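Local coordinates for assembly chaperone of ribosomal protein L4 (Acl4) (Chaetomium thermophilum, PDB 5TQB) that probably binds newly made ribosomal protein L4 through an all-helical, TPR-like scaffold and chaperones it on the way to ribosome assembly, at residues L8-A11 / T12-E16; I20-A23 / A24-R28; E199-E202 / E203-A207; R210-G213 / L214-H217; T295-S298 / S299-W302. All coordinates share one frame; numbering follows the deposited sequence.

Contact 1: residues L8-A11 / T12-E16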
loop_
_atom_site.group_PDB
_atom_site.type_symbol
_atom_site.label_atom_id
_atom_site.label_comp_id
_atom_site.label_asym_id
_atom_site.label_seq_id
_atom_site.Cartn_x
_atom_site.Cartn_y
_atom_site.Cartn_z
ATOM N N LEU B 8 -1.378 -2.130 27.635
ATOM C CA LEU B 8 -2.036 -1.745 26.386
ATOM C C LEU B 8 -1.061 -1.025 25.466
ATOM O O LEU B 8 -1.070 -1.232 24.253
ATOM C CB LEU B 8 -3.241 -0.839 26.652
ATOM C CG LEU B 8 -4.466 -1.461 27.323
ATOM C CD1 LEU B 8 -5.590 -0.433 27.420
ATOM C CD2 LEU B 8 -4.944 -2.700 26.579
ATOM N N ASP B 9 -0.226 -0.174 26.051
ATOM C CA ASP B 9 0.767 0.558 25.283
ATOM C C ASP B 9 1.818 -0.405 24.751
ATOM O O ASP B 9 2.256 -0.288 23.610
ATOM C CB ASP B 9 1.414 1.640 26.145
ATOM C CG ASP B 9 0.406 2.644 26.671
ATOM O OD1 ASP B 9 -0.729 2.671 26.151
ATOM O OD2 ASP B 9 0.749 3.411 27.602
ATOM N N ARG B 10 2.207 -1.366 25.578
ATOM C CA ARG B 10 3.188 -2.359 25.173
ATOM C C ARG B 10 2.669 -3.182 23.993
ATOM O O ARG B 10 3.375 -3.382 23.009
ATOM C CB ARG B 10 3.530 -3.268 26.353
ATOM C CG ARG B 10 4.522 -4.376 26.042
ATOM C CD ARG B 10 5.876 -3.836 25.607
ATOM N NE ARG B 10 6.772 -4.919 25.205
ATOM C CZ ARG B 10 7.775 -4.789 24.341
ATOM N NH1 ARG B 10 8.029 -3.615 23.776
ATOM N NH2 ARG B 10 8.526 -5.839 24.038
ATOM N N ALA B 11 1.432 -3.653 24.091
ATOM C CA ALA B 11 0.847 -4.460 23.031
ATOM C C ALA B 11 0.731 -3.649 21.742
ATOM O O ALA B 11 0.912 -4.181 20.647
ATOM C CB ALA B 11 -0.509 -4.989 23.452
ATOM N N THR B 12 0.453 -2.358 21.878
ATOM C CA THR B 12 0.339 -1.479 20.723
ATOM C C THR B 12 1.685 -1.311 20.025
ATOM O O THR B 12 1.756 -1.310 18.792
ATOM C CB THR B 12 -0.228 -0.105 21.125
ATOM O OG1 THR B 12 -1.557 -0.277 21.630
ATOM C CG2 THR B 12 -0.282 0.837 19.931
ATOM N N THR B 13 2.747 -1.170 20.810
ATOM C CA THR B 13 4.094 -1.082 20.258
ATOM C C THR B 13 4.439 -2.378 19.545
ATOM O O THR B 13 5.004 -2.359 18.453
ATOM C CB THR B 13 5.143 -0.816 21.355
ATOM O OG1 THR B 13 4.827 0.403 22.034
ATOM C CG2 THR B 13 6.547 -0.708 20.756
ATOM N N LEU B 14 4.091 -3.502 20.166
ATOM C CA LEU B 14 4.348 -4.813 19.581
ATOM C C LEU B 14 3.607 -4.968 18.256
ATOM O O LEU B 14 4.140 -5.518 17.296
ATOM C CB LEU B 14 3.930 -5.925 20.548
ATOM C CG LEU B 14 4.821 -6.144 21.775
ATOM C CD1 LEU B 14 4.163 -7.107 22.751
ATOM C CD2 LEU B 14 6.189 -6.659 21.364
ATOM N N LEU B 15 2.377 -4.474 18.210
ATOM C CA LEU B 15 1.573 -4.542 17.003
ATOM C C LEU B 15 2.194 -3.675 15.910
ATOM O O LEU B 15 2.232 -4.065 14.743
ATOM C CB LEU B 15 0.142 -4.089 17.303
ATOM C CG LEU B 15 -0.898 -4.304 16.203
ATOM C CD1 LEU B 15 -1.037 -5.775 15.848
ATOM C CD2 LEU B 15 -2.238 -3.744 16.639
ATOM N N GLU B 16 2.694 -2.506 16.299
ATOM C CA GLU B 16 3.306 -1.578 15.355
ATOM C C GLU B 16 4.673 -2.064 14.875
ATOM O O GLU B 16 5.224 -1.519 13.920
ATOM C CB GLU B 16 3.450 -0.191 15.982
ATOM C CG GLU B 16 2.138 0.554 16.158
ATOM C CD GLU B 16 2.331 1.963 16.692
ATOM O OE1 GLU B 16 3.492 2.352 16.947
ATOM O OE2 GLU B 16 1.324 2.685 16.853
#

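Contact 2: residues I20-A23 / A24-R28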
loop_
_atom_site.group_PDB
_atom_site.type_symbol
_atom_site.label_atom_id
_atom_site.label_comp_id
_atom_site.label_asym_id
_atom_site.label_seq_id
_atom_site.Cartn_x
_atom_site.Cartn_y
_atom_site.Cartn_z
ATOM N N ILE B 20 2.724 -9.566 15.951
ATOM C CA ILE B 20 1.303 -9.732 16.243
ATOM C C ILE B 20 1.032 -10.824 17.279
ATOM O O ILE B 20 0.145 -10.681 18.119
ATOM C CB ILE B 20 0.517 -10.031 14.944
ATOM C CG1 ILE B 20 0.766 -8.918 13.922
ATOM C CG2 ILE B 20 -0.977 -10.157 15.232
ATOM C CD1 ILE B 20 0.205 -9.200 12.549
ATOM N N GLU B 21 1.796 -11.909 17.221
ATOM C CA GLU B 21 1.600 -13.030 18.136
ATOM C C GLU B 21 1.761 -12.599 19.593
ATOM O O GLU B 21 0.913 -12.884 20.438
ATOM C CB GLU B 21 2.595 -14.151 17.821
ATOM C CG GLU B 21 2.592 -14.607 16.368
ATOM C CD GLU B 21 1.237 -15.114 15.909
ATOM O OE1 GLU B 21 0.471 -15.631 16.750
ATOM O OE2 GLU B 21 0.940 -14.991 14.702
ATOM N N THR B 22 2.855 -11.907 19.883
ATOM C CA THR B 22 3.141 -11.483 21.246
ATOM C C THR B 22 2.174 -10.391 21.700
ATOM O O THR B 22 1.828 -10.312 22.879
ATOM C CB THR B 22 4.587 -10.974 21.371
ATOM O OG1 THR B 22 5.481 -11.943 20.809
ATOM C CG2 THR B 22 4.949 -10.727 22.830
ATOM N N ALA B 23 1.738 -9.558 20.760
ATOM C CA ALA B 23 0.775 -8.503 21.051
ATOM C C ALA B 23 -0.532 -9.093 21.560
ATOM O O ALA B 23 -1.129 -8.579 22.503
ATOM C CB ALA B 23 0.523 -7.662 19.811
ATOM N N ALA B 24 -0.982 -10.170 20.929
ATOM C CA ALA B 24 -2.221 -10.813 21.337
ATOM C C ALA B 24 -2.093 -11.321 22.765
ATOM O O ALA B 24 -3.022 -11.207 23.561
ATOM C CB ALA B 24 -2.562 -11.948 20.398
ATOM N N LYS B 25 -0.935 -11.880 23.088
ATOM C CA LYS B 25 -0.702 -12.389 24.430
ATOM C C LYS B 25 -0.737 -11.259 25.450
ATOM O O LYS B 25 -1.406 -11.368 26.475
ATOM C CB LYS B 25 0.633 -13.125 24.506
ATOM C CG LYS B 25 0.637 -14.470 23.813
ATOM C CD LYS B 25 1.915 -15.235 24.115
ATOM C CE LYS B 25 1.928 -16.593 23.430
ATOM N NZ LYS B 25 3.083 -17.434 23.860
ATOM N N VAL B 26 -0.026 -10.170 25.167
ATOM C CA VAL B 26 0.046 -9.050 26.103
ATOM C C VAL B 26 -1.300 -8.334 26.214
ATOM O O VAL B 26 -1.682 -7.888 27.296
ATOM C CB VAL B 26 1.152 -8.043 25.703
ATOM C CG1 VAL B 26 1.165 -6.845 26.643
ATOM C CG2 VAL B 26 2.518 -8.720 25.717
ATOM N N ALA B 27 -2.012 -8.233 25.095
ATOM C CA ALA B 27 -3.325 -7.591 25.069
ATOM C C ALA B 27 -4.346 -8.420 25.835
ATOM O O ALA B 27 -5.251 -7.874 26.465
ATOM C CB ALA B 27 -3.786 -7.379 23.631
ATOM N N ARG B 28 -4.203 -9.739 25.778
ATOM C CA ARG B 28 -5.099 -10.626 26.506
ATOM C C ARG B 28 -4.900 -10.446 28.011
ATOM O O ARG B 28 -5.853 -10.158 28.737
ATOM C CB ARG B 28 -4.872 -12.081 26.079
ATOM C CG ARG B 28 -5.384 -13.146 27.054
ATOM C CD ARG B 28 -6.849 -12.961 27.458
ATOM N NE ARG B 28 -7.753 -12.859 26.316
ATOM C CZ ARG B 28 -9.068 -12.678 26.418
ATOM N NH1 ARG B 28 -9.641 -12.575 27.611
ATOM N NH2 ARG B 28 -9.812 -12.598 25.326
#

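Contact 3: residues E199-E202 / E203-A207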
loop_
_atom_site.group_PDB
_atom_site.type_symbol
_atom_site.label_atom_id
_atom_site.label_comp_id
_atom_site.label_asym_id
_atom_site.label_seq_id
_atom_site.Cartn_x
_atom_site.Cartn_y
_atom_site.Cartn_z
ATOM N N GLU B 199 -23.597 6.347 -16.355
ATOM C CA GLU B 199 -23.308 6.506 -17.776
ATOM C C GLU B 199 -22.741 7.895 -18.067
ATOM O O GLU B 199 -22.936 8.440 -19.156
ATOM C CB GLU B 199 -24.568 6.255 -18.613
ATOM C CG GLU B 199 -25.292 4.965 -18.252
ATOM C CD GLU B 199 -26.609 4.791 -18.990
ATOM O OE1 GLU B 199 -26.871 5.558 -19.943
ATOM O OE2 GLU B 199 -27.385 3.886 -18.614
ATOM N N ARG B 200 -22.051 8.463 -17.080
ATOM C CA ARG B 200 -21.355 9.737 -17.244
ATOM C C ARG B 200 -19.852 9.502 -17.282
ATOM O O ARG B 200 -19.145 9.733 -16.296
ATOM C CB ARG B 200 -21.694 10.692 -16.102
ATOM C CG ARG B 200 -23.118 11.241 -16.145
ATOM C CD ARG B 200 -23.205 12.574 -15.430
ATOM N NE ARG B 200 -24.062 12.522 -14.254
ATOM C CZ ARG B 200 -24.102 13.469 -13.321
ATOM N NH1 ARG B 200 -23.326 14.539 -13.424
ATOM N NH2 ARG B 200 -24.914 13.343 -12.279
ATOM N N THR B 201 -19.370 9.049 -18.433
ATOM C CA THR B 201 -17.994 8.597 -18.573
ATOM C C THR B 201 -16.985 9.735 -18.520
ATOM O O THR B 201 -15.933 9.603 -17.890
ATOM C CB THR B 201 -17.810 7.812 -19.885
ATOM O OG1 THR B 201 -18.680 6.675 -19.876
ATOM C CG2 THR B 201 -16.370 7.334 -20.046
ATOM N N GLU B 202 -17.287 10.847 -19.178
ATOM C CA GLU B 202 -16.325 11.937 -19.246
ATOM C C GLU B 202 -16.114 12.554 -17.869
ATOM O O GLU B 202 -14.989 12.897 -17.502
ATOM C CB GLU B 202 -16.757 13.003 -20.256
ATOM C CG GLU B 202 -15.701 14.078 -20.493
ATOM C CD GLU B 202 -14.313 13.494 -20.732
ATOM O OE1 GLU B 202 -14.181 12.595 -21.592
ATOM O OE2 GLU B 202 -13.358 13.920 -20.044
ATOM N N GLU B 203 -17.190 12.678 -17.101
ATOM C CA GLU B 203 -17.080 13.200 -15.748
ATOM C C GLU B 203 -16.353 12.204 -14.851
ATOM O O GLU B 203 -15.687 12.598 -13.897
ATOM C CB GLU B 203 -18.457 13.529 -15.177
ATOM C CG GLU B 203 -19.165 14.649 -15.922
ATOM C CD GLU B 203 -20.449 15.074 -15.243
ATOM O OE1 GLU B 203 -21.511 15.008 -15.892
ATOM O OE2 GLU B 203 -20.393 15.472 -14.060
ATOM N N ALA B 204 -16.481 10.916 -15.155
ATOM C CA ALA B 204 -15.749 9.894 -14.413
ATOM C C ALA B 204 -14.251 10.052 -14.645
ATOM O O ALA B 204 -13.464 9.983 -13.703
ATOM C CB ALA B 204 -16.206 8.500 -14.813
ATOM N N ARG B 205 -13.864 10.267 -15.899
ATOM C CA ARG B 205 -12.462 10.476 -16.243
ATOM C C ARG B 205 -11.935 11.724 -15.551
ATOM O O ARG B 205 -10.840 11.718 -14.989
ATOM C CB ARG B 205 -12.283 10.612 -17.759
ATOM C CG ARG B 205 -12.599 9.347 -18.540
ATOM C CD ARG B 205 -12.147 9.451 -19.987
ATOM N NE ARG B 205 -12.584 8.300 -20.774
ATOM C CZ ARG B 205 -13.622 8.294 -21.610
ATOM N NH1 ARG B 205 -14.358 9.386 -21.797
ATOM N NH2 ARG B 205 -13.926 7.184 -22.270
ATOM N N GLU B 206 -12.731 12.789 -15.598
ATOM C CA GLU B 206 -12.391 14.058 -14.967
ATOM C C GLU B 206 -12.115 13.874 -13.476
ATOM O O GLU B 206 -11.146 14.419 -12.941
ATOM C CB GLU B 206 -13.541 15.044 -15.165
ATOM C CG GLU B 206 -13.254 16.464 -14.707
ATOM C CD GLU B 206 -14.458 17.376 -14.873
ATOM O OE1 GLU B 206 -14.270 18.556 -15.242
ATOM O OE2 GLU B 206 -15.596 16.911 -14.634
ATOM N N ALA B 207 -12.964 13.092 -12.816
ATOM C CA ALA B 207 -12.836 12.839 -11.386
ATOM C C ALA B 207 -11.585 12.027 -11.075
ATOM O O ALA B 207 -10.864 12.328 -10.124
ATOM C CB ALA B 207 -14.068 12.118 -10.869
#

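Contact 4: residues R210-G213 / L214-H217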
loop_
_atom_site.group_PDB
_atom_site.type_symbol
_atom_site.label_atom_id
_atom_site.label_comp_id
_atom_site.label_asym_id
_atom_site.label_seq_id
_atom_site.Cartn_x
_atom_site.Cartn_y
_atom_site.Cartn_z
ATOM N N ARG B 210 -8.426 13.861 -11.334
ATOM C CA ARG B 210 -8.276 14.744 -10.185
ATOM C C ARG B 210 -7.724 14.005 -8.970
ATOM O O ARG B 210 -6.868 14.530 -8.258
ATOM C CB ARG B 210 -9.608 15.396 -9.827
ATOM C CG ARG B 210 -9.541 16.203 -8.553
ATOM C CD ARG B 210 -10.627 17.239 -8.490
ATOM N NE ARG B 210 -10.493 18.066 -7.299
ATOM C CZ ARG B 210 -11.303 19.071 -6.992
ATOM N NH1 ARG B 210 -12.313 19.381 -7.793
ATOM N NH2 ARG B 210 -11.101 19.765 -5.881
ATOM N N SER B 211 -8.217 12.793 -8.731
ATOM C CA SER B 211 -7.756 11.996 -7.605
ATOM C C SER B 211 -6.283 11.645 -7.761
ATOM O O SER B 211 -5.535 11.642 -6.789
ATOM C CB SER B 211 -8.574 10.712 -7.478
ATOM O OG SER B 211 -8.304 9.829 -8.552
ATOM N N LEU B 212 -5.874 11.345 -8.988
ATOM C CA LEU B 212 -4.486 11.001 -9.267
ATOM C C LEU B 212 -3.564 12.192 -9.030
ATOM O O LEU B 212 -2.456 12.038 -8.524
ATOM C CB LEU B 212 -4.344 10.517 -10.709
ATOM C CG LEU B 212 -4.910 9.128 -11.000
ATOM C CD1 LEU B 212 -5.057 8.913 -12.499
ATOM C CD2 LEU B 212 -4.019 8.063 -10.398
ATOM N N GLY B 213 -4.032 13.383 -9.388
ATOM C CA GLY B 213 -3.234 14.587 -9.246
ATOM C C GLY B 213 -2.950 14.954 -7.802
ATOM O O GLY B 213 -2.185 15.878 -7.532
ATOM N N LEU B 214 -3.561 14.223 -6.874
ATOM C CA LEU B 214 -3.406 14.495 -5.451
ATOM C C LEU B 214 -2.373 13.595 -4.779
ATOM O O LEU B 214 -2.085 13.781 -3.598
ATOM C CB LEU B 214 -4.754 14.344 -4.737
ATOM C CG LEU B 214 -5.825 15.369 -5.117
ATOM C CD1 LEU B 214 -7.177 14.935 -4.602
ATOM C CD2 LEU B 214 -5.486 16.752 -4.584
ATOM N N TRP B 215 -1.812 12.629 -5.507
ATOM C CA TRP B 215 -0.865 11.698 -4.886
ATOM C C TRP B 215 0.230 11.122 -5.793
ATOM O O TRP B 215 1.276 10.707 -5.292
ATOM C CB TRP B 215 -1.618 10.549 -4.204
ATOM C CG TRP B 215 -2.268 9.580 -5.149
ATOM C CD1 TRP B 215 -3.534 9.652 -5.649
ATOM C CD2 TRP B 215 -1.686 8.390 -5.701
ATOM N NE1 TRP B 215 -3.778 8.583 -6.478
ATOM C CE2 TRP B 215 -2.660 7.795 -6.530
ATOM C CE3 TRP B 215 -0.434 7.773 -5.576
ATOM C CZ2 TRP B 215 -2.426 6.613 -7.232
ATOM C CZ3 TRP B 215 -0.203 6.596 -6.273
ATOM C CH2 TRP B 215 -1.196 6.029 -7.091
ATOM N N THR B 216 0.016 11.092 -7.107
ATOM C CA THR B 216 0.982 10.447 -8.004
ATOM C C THR B 216 2.351 11.124 -7.968
ATOM O O THR B 216 3.366 10.505 -8.281
ATOM C CB THR B 216 0.493 10.420 -9.462
ATOM O OG1 THR B 216 0.187 11.752 -9.893
ATOM C CG2 THR B 216 -0.737 9.540 -9.594
ATOM N N HIS B 217 2.370 12.392 -7.574
ATOM C CA HIS B 217 3.603 13.170 -7.512
ATOM C C HIS B 217 4.266 13.100 -6.134
ATOM O O HIS B 217 5.357 13.632 -5.943
ATOM C CB HIS B 217 3.318 14.630 -7.878
ATOM C CG HIS B 217 2.214 15.248 -7.077
ATOM N ND1 HIS B 217 2.443 15.990 -5.939
ATOM C CD2 HIS B 217 0.870 15.224 -7.246
ATOM C CE1 HIS B 217 1.289 16.404 -5.446
ATOM N NE2 HIS B 217 0.318 15.950 -6.219
HETATM O O HOH W 1 -6.742 7.753 -6.723
#

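Contact 5: residues T295-S298 / S299-W302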
loop_
_atom_site.group_PDB
_atom_site.type_symbol
_atom_site.label_atom_id
_atom_site.label_comp_id
_atom_site.label_asym_id
_atom_site.label_seq_id
_atom_site.Cartn_x
_atom_site.Cartn_y
_atom_site.Cartn_z
ATOM N N THR B 295 3.358 -4.196 -26.728
ATOM C CA THR B 295 2.425 -3.955 -25.634
ATOM C C THR B 295 1.735 -5.254 -25.223
ATOM O O THR B 295 1.485 -5.484 -24.040
ATOM C CB THR B 295 1.371 -2.907 -26.021
ATOM O OG1 THR B 295 2.027 -1.726 -26.494
ATOM C CG2 THR B 295 0.491 -2.554 -24.832
ATOM N N TRP B 296 1.439 -6.107 -26.201
ATOM C CA TRP B 296 0.818 -7.397 -25.917
ATOM C C TRP B 296 1.844 -8.396 -25.388
ATOM O O TRP B 296 1.493 -9.323 -24.660
ATOM C CB TRP B 296 0.117 -7.960 -27.163
ATOM C CG TRP B 296 -1.377 -7.732 -27.187
ATOM C CD1 TRP B 296 -2.082 -6.816 -26.459
ATOM C CD2 TRP B 296 -2.344 -8.441 -27.976
ATOM N NE1 TRP B 296 -3.423 -6.906 -26.749
ATOM C CE2 TRP B 296 -3.609 -7.896 -27.676
ATOM C CE3 TRP B 296 -2.262 -9.479 -28.910
ATOM C CZ2 TRP B 296 -4.782 -8.357 -28.273
ATOM C CZ3 TRP B 296 -3.426 -9.933 -29.499
ATOM C CH2 TRP B 296 -4.668 -9.373 -29.180
ATOM N N ARG B 297 3.110 -8.212 -25.748
ATOM C CA ARG B 297 4.161 -9.072 -25.219
ATOM C C ARG B 297 4.266 -8.900 -23.708
ATOM O O ARG B 297 4.298 -9.885 -22.970
ATOM C CB ARG B 297 5.501 -8.782 -25.892
ATOM C CG ARG B 297 5.651 -9.474 -27.236
ATOM C CD ARG B 297 6.976 -9.164 -27.896
ATOM N NE ARG B 297 7.103 -9.866 -29.170
ATOM C CZ ARG B 297 6.853 -9.331 -30.361
ATOM N NH1 ARG B 297 6.470 -8.062 -30.473
ATOM N NH2 ARG B 297 6.995 -10.071 -31.451
ATOM N N SER B 298 4.295 -7.651 -23.250
ATOM C CA SER B 298 4.341 -7.376 -21.816
ATOM C C SER B 298 3.052 -7.817 -21.129
ATOM O O SER B 298 3.074 -8.230 -19.973
ATOM C CB SER B 298 4.615 -5.894 -21.541
ATOM O OG SER B 298 3.886 -5.062 -22.422
ATOM N N SER B 299 1.931 -7.738 -21.838
ATOM C CA SER B 299 0.668 -8.223 -21.295
ATOM C C SER B 299 0.799 -9.709 -20.985
ATOM O O SER B 299 0.383 -10.173 -19.925
ATOM C CB SER B 299 -0.476 -7.977 -22.282
ATOM O OG SER B 299 -1.698 -8.506 -21.790
ATOM N N ARG B 300 1.406 -10.441 -21.911
ATOM C CA ARG B 300 1.622 -11.873 -21.746
ATOM C C ARG B 300 2.538 -12.163 -20.553
ATOM O O ARG B 300 2.314 -13.121 -19.807
ATOM C CB ARG B 300 2.235 -12.455 -23.018
ATOM C CG ARG B 300 2.111 -13.961 -23.129
ATOM C CD ARG B 300 3.360 -14.568 -23.748
ATOM N NE ARG B 300 3.723 -13.941 -25.015
ATOM C CZ ARG B 300 4.904 -14.088 -25.609
ATOM N NH1 ARG B 300 5.846 -14.835 -25.050
ATOM N NH2 ARG B 300 5.148 -13.482 -26.764
ATOM N N LYS B 301 3.569 -11.339 -20.381
ATOM C CA LYS B 301 4.528 -11.513 -19.290
ATOM C C LYS B 301 3.854 -11.319 -17.936
ATOM O O LYS B 301 4.109 -12.065 -16.993
ATOM C CB LYS B 301 5.691 -10.530 -19.436
ATOM C CG LYS B 301 6.575 -10.797 -20.646
ATOM C CD LYS B 301 7.578 -9.673 -20.883
ATOM C CE LYS B 301 8.334 -9.865 -22.196
ATOM N NZ LYS B 301 9.237 -8.721 -22.520
ATOM N N TRP B 302 2.990 -10.315 -17.849
ATOM C CA TRP B 302 2.245 -10.058 -16.625
ATOM C C TRP B 302 1.301 -11.217 -16.310
ATOM O O TRP B 302 1.189 -11.639 -15.157
ATOM C CB TRP B 302 1.463 -8.749 -16.742
ATOM C CG TRP B 302 2.287 -7.525 -16.457
ATOM C CD1 TRP B 302 3.283 -7.006 -17.231
ATOM C CD2 TRP B 302 2.177 -6.665 -15.316
ATOM N NE1 TRP B 302 3.802 -5.878 -16.643
ATOM C CE2 TRP B 302 3.141 -5.648 -15.466
ATOM C CE3 TRP B 302 1.358 -6.657 -14.184
ATOM C CZ2 TRP B 302 3.306 -4.629 -14.526
ATOM C CZ3 TRP B 302 1.526 -5.647 -13.248
ATOM C CH2 TRP B 302 2.492 -4.648 -13.425
#

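Contact 1: residues L8-A11 / T12-E16
R10 and L14 meet one helical turn apart on helix 4-16. The two side chains run across each other at a slant. The leucine lies over one face of the guanidinium, off toward its rim, with L14 CD2 3.6 Å from R10 NH2. The arginine gets there by a bend. CG is set anti to the backbone N (chi1 178°), and the chain then folds at chi2 (62°). The charged group thus lies along the helix, beside L14. The contact is apolar, over the face, and uses none of the N-H groups.

T12 and T13 make polar contacts instead, both in the same way. Each turns OG1 back to the carbonyl four residues earlier. T12 OG1 donates to L8 O at 2.8 Å, and T12 N donates to the same oxygen at 3.0 Å. The two donors come from opposite faces of the carbonyl plane. T13 repeats this on D9 O, with OG1 at 3.1 Å and N at 3.0 Å. The regular backbone bonds continue with L14 N to R10 O and L15 N to A11 O.

The buried side of the helix faces its neighbours. L14 packs on T22, A23 and V26 of helix 20-32, and A11 and T12 on L47 of helix 41-54. T12 and L15 also pack on a neighbouring protein chain. The chemistry implies that two threonine hydroxyls are satisfied within their own helix. The carbonyls of L8 and D9 each take two donors, one from either face.

Contact 2: residues I20-A23 / A24-R28
This is a local contact within one helix, 20-32, which forms an antiparallel helical hairpin with helix 4-16. Helix 41-54 packs on it as well, in a chain that is probably TPR-like as a whole. The segments 20-23 and 24-28 join through the i to i+4 backbone bonds of an alpha-helix. A27 N donates to A23 O at 2.8 Å, and V26 N to T22 O at 2.9 Å. A24 N to I20 O is 3.1 Å. K25 N to E21 O is weak at 3.4 Å.

Small side chains let another helix come close. A24 and A27 face I51 of helix 41-54, and A27 also meets L48. I20 reaches L15 and E54. On the polar side, the T22 hydroxyl bonds to D19 just ahead of the segment, and R28 NH2 bonds to Y64 OH.

Between the two segments the side chains mostly rest on carbonyl oxygens. K25 CG lies 3.7 Å from E21 O, and from there the chain extends away from the helix. T22 and V26 come together more loosely, methyl to methyl, with 4.3 Å between their CG2 atoms. The valine has CG1 anti to the backbone N (chi1 177°), which lays its other branch back along the preceding turn. V26 CG2 thereby sits 3.3 Å from T22 O.

Contact 3: residues E199-E202 / E203-A207
T201 O takes the shortest sound polar bond here, 2.9 Å from R205 N, in the first turn of helix 201-212. R200 is the N-cap residue of that helix. E199, with positive phi, is the C-prime residue of the Schellman motif that ends helix 185-197. The contact thus lies at the tight turn of an antiparallel helix pair.

Two salt bridges link neighbouring turns. R200 NH1 donates almost straight to E203 OE1 at 3.1 Å (N-H...O 174°). The oxygen lies in the guanidinium plane and is met on its syn side, though 29° out of the carboxylate plane. The two flat groups are turned 60° apart, and the second bond, to OE2, is weak. E202 and R205 cross at about a right angle. E202 OE1 receives R205 NH1 at 3.2 Å from above the carboxylate plane.

R205 has a stronger polar partner in V241 O, which takes its NE. This ties the helix to the turn before helix 244-257. The R205 chain runs extended from CG to NE and brings the guanidinium over the threonine methyl: T201 CG2 lies over one face, off toward its rim, 3.3 Å from R205 CZ.

Contact 4: residues R210-G213 / L214-H217
L212 O gathers three donors from the residues that follow it, at the C-terminal end of helix 201-212. T216 N lies nearly along the C=O axis at 3.0 Å. T216 OG1, also at 3.0 Å, and W215 N, at 3.1 Å, stand well out of the carbonyl plane, on opposite faces of it. T216 has OG1 between its backbone N and carbonyl carbon (chi1 56°), and this turns the hydroxyl back to the same oxygen as its own N-H. L214 N makes a longer bond to S211 O. H217 NE2 reaches G213 O edge-on at 2.8 Å, but that bond is bent and weak.

One water joins side chains across the contact. It accepts from W215 NE1 at 3.1 Å and donates to S211 OG. The serine hydroxyl also bonds to L208 O. The edge of the indole comes close to a carbonyl oxygen too, with W215 CD1 3.0 Å from S211 O, near the ring plane.

The apolar contacts centre on W215. L212 lies beside it, pointing the same way, with L212 CD2 3.8 Å from W215 CZ2. T216 CG2 sits over the middle of one ring face. The buried W215 joins the start of the loop to P185, P226 and L234.

L212 O thus keeps its i+4 amide partner, T216 N, and adds an i+3 amide and a hydroxyl. S211 O takes only the i+3 amide of L214 from this turn.

Contact 5: residues T295-S298 / S299-W302
W302 sets CG anti to its carbonyl carbon (chi1 -82°), and the indole turns its edge to the preceding turn of helix 291-313. W302 CD1 comes 3.0 Å from S298 O, close to the ring plane. The same oxygen accepts W302 N at 3.0 Å. K301, one residue earlier, has the same kind of first torsion (chi1 -67°). Its chain runs extended, and K301 CG rests 3.4 Å from R297 O.

R297 and R300 lie side by side and point the same way. Their guanidinium planes are 59° apart. The nearest approach is oblique, from R297 CG to R300 NH2 at 4.1 Å. The charged atoms do not touch, since R297 NE stays 4.8 Å from R300 NH2. A weak, long ion pair links R297 to D294 and may ease the like charges.

The backbone bonds are regular. R300 N to W296 O is 3.0 Å, K301 N to R297 O is 3.1 Å and S299 N to T295 O is 3.2 Å. The buried S299 hydroxyl bonds to G269 O, and T295 OG1 bonds to E279.

Both tryptophans are held by helix 262-281. W296 stacks with the ring of Y273 and gives its NE1 to Y273 O. W302 meets W265 edge-to-face and has a cation-pi contact with R272. Helix 318-333 covers another part of the surface through I331 and I328. This is an amphipathic helix packed against helices 262-281 and 318-333 in an all-helical, probably TPR-like chain.

All five contacts are local, and they follow one another in series along an all-helical chain. Contacts 1 and 2 lie on the successive helices 4-16 and 20-32. Their centres are about 8 Å apart, and they touch through L14, A11, T22, A23 and V26. Contacts 3 and 4 mark the start and the end of helix 201-212, with centres about 16 Å apart. Contact 5 lies on helix 291-313, with its centre about 26 Å from that of contact 4. Contacts 1 and 3 are on opposite sides of the chain's centre. The contacts thus sample an all-helical scaffold, built by neighbour-to-neighbour packing, in which the centres of contacts 1 and 3 lie about 44 Å apart.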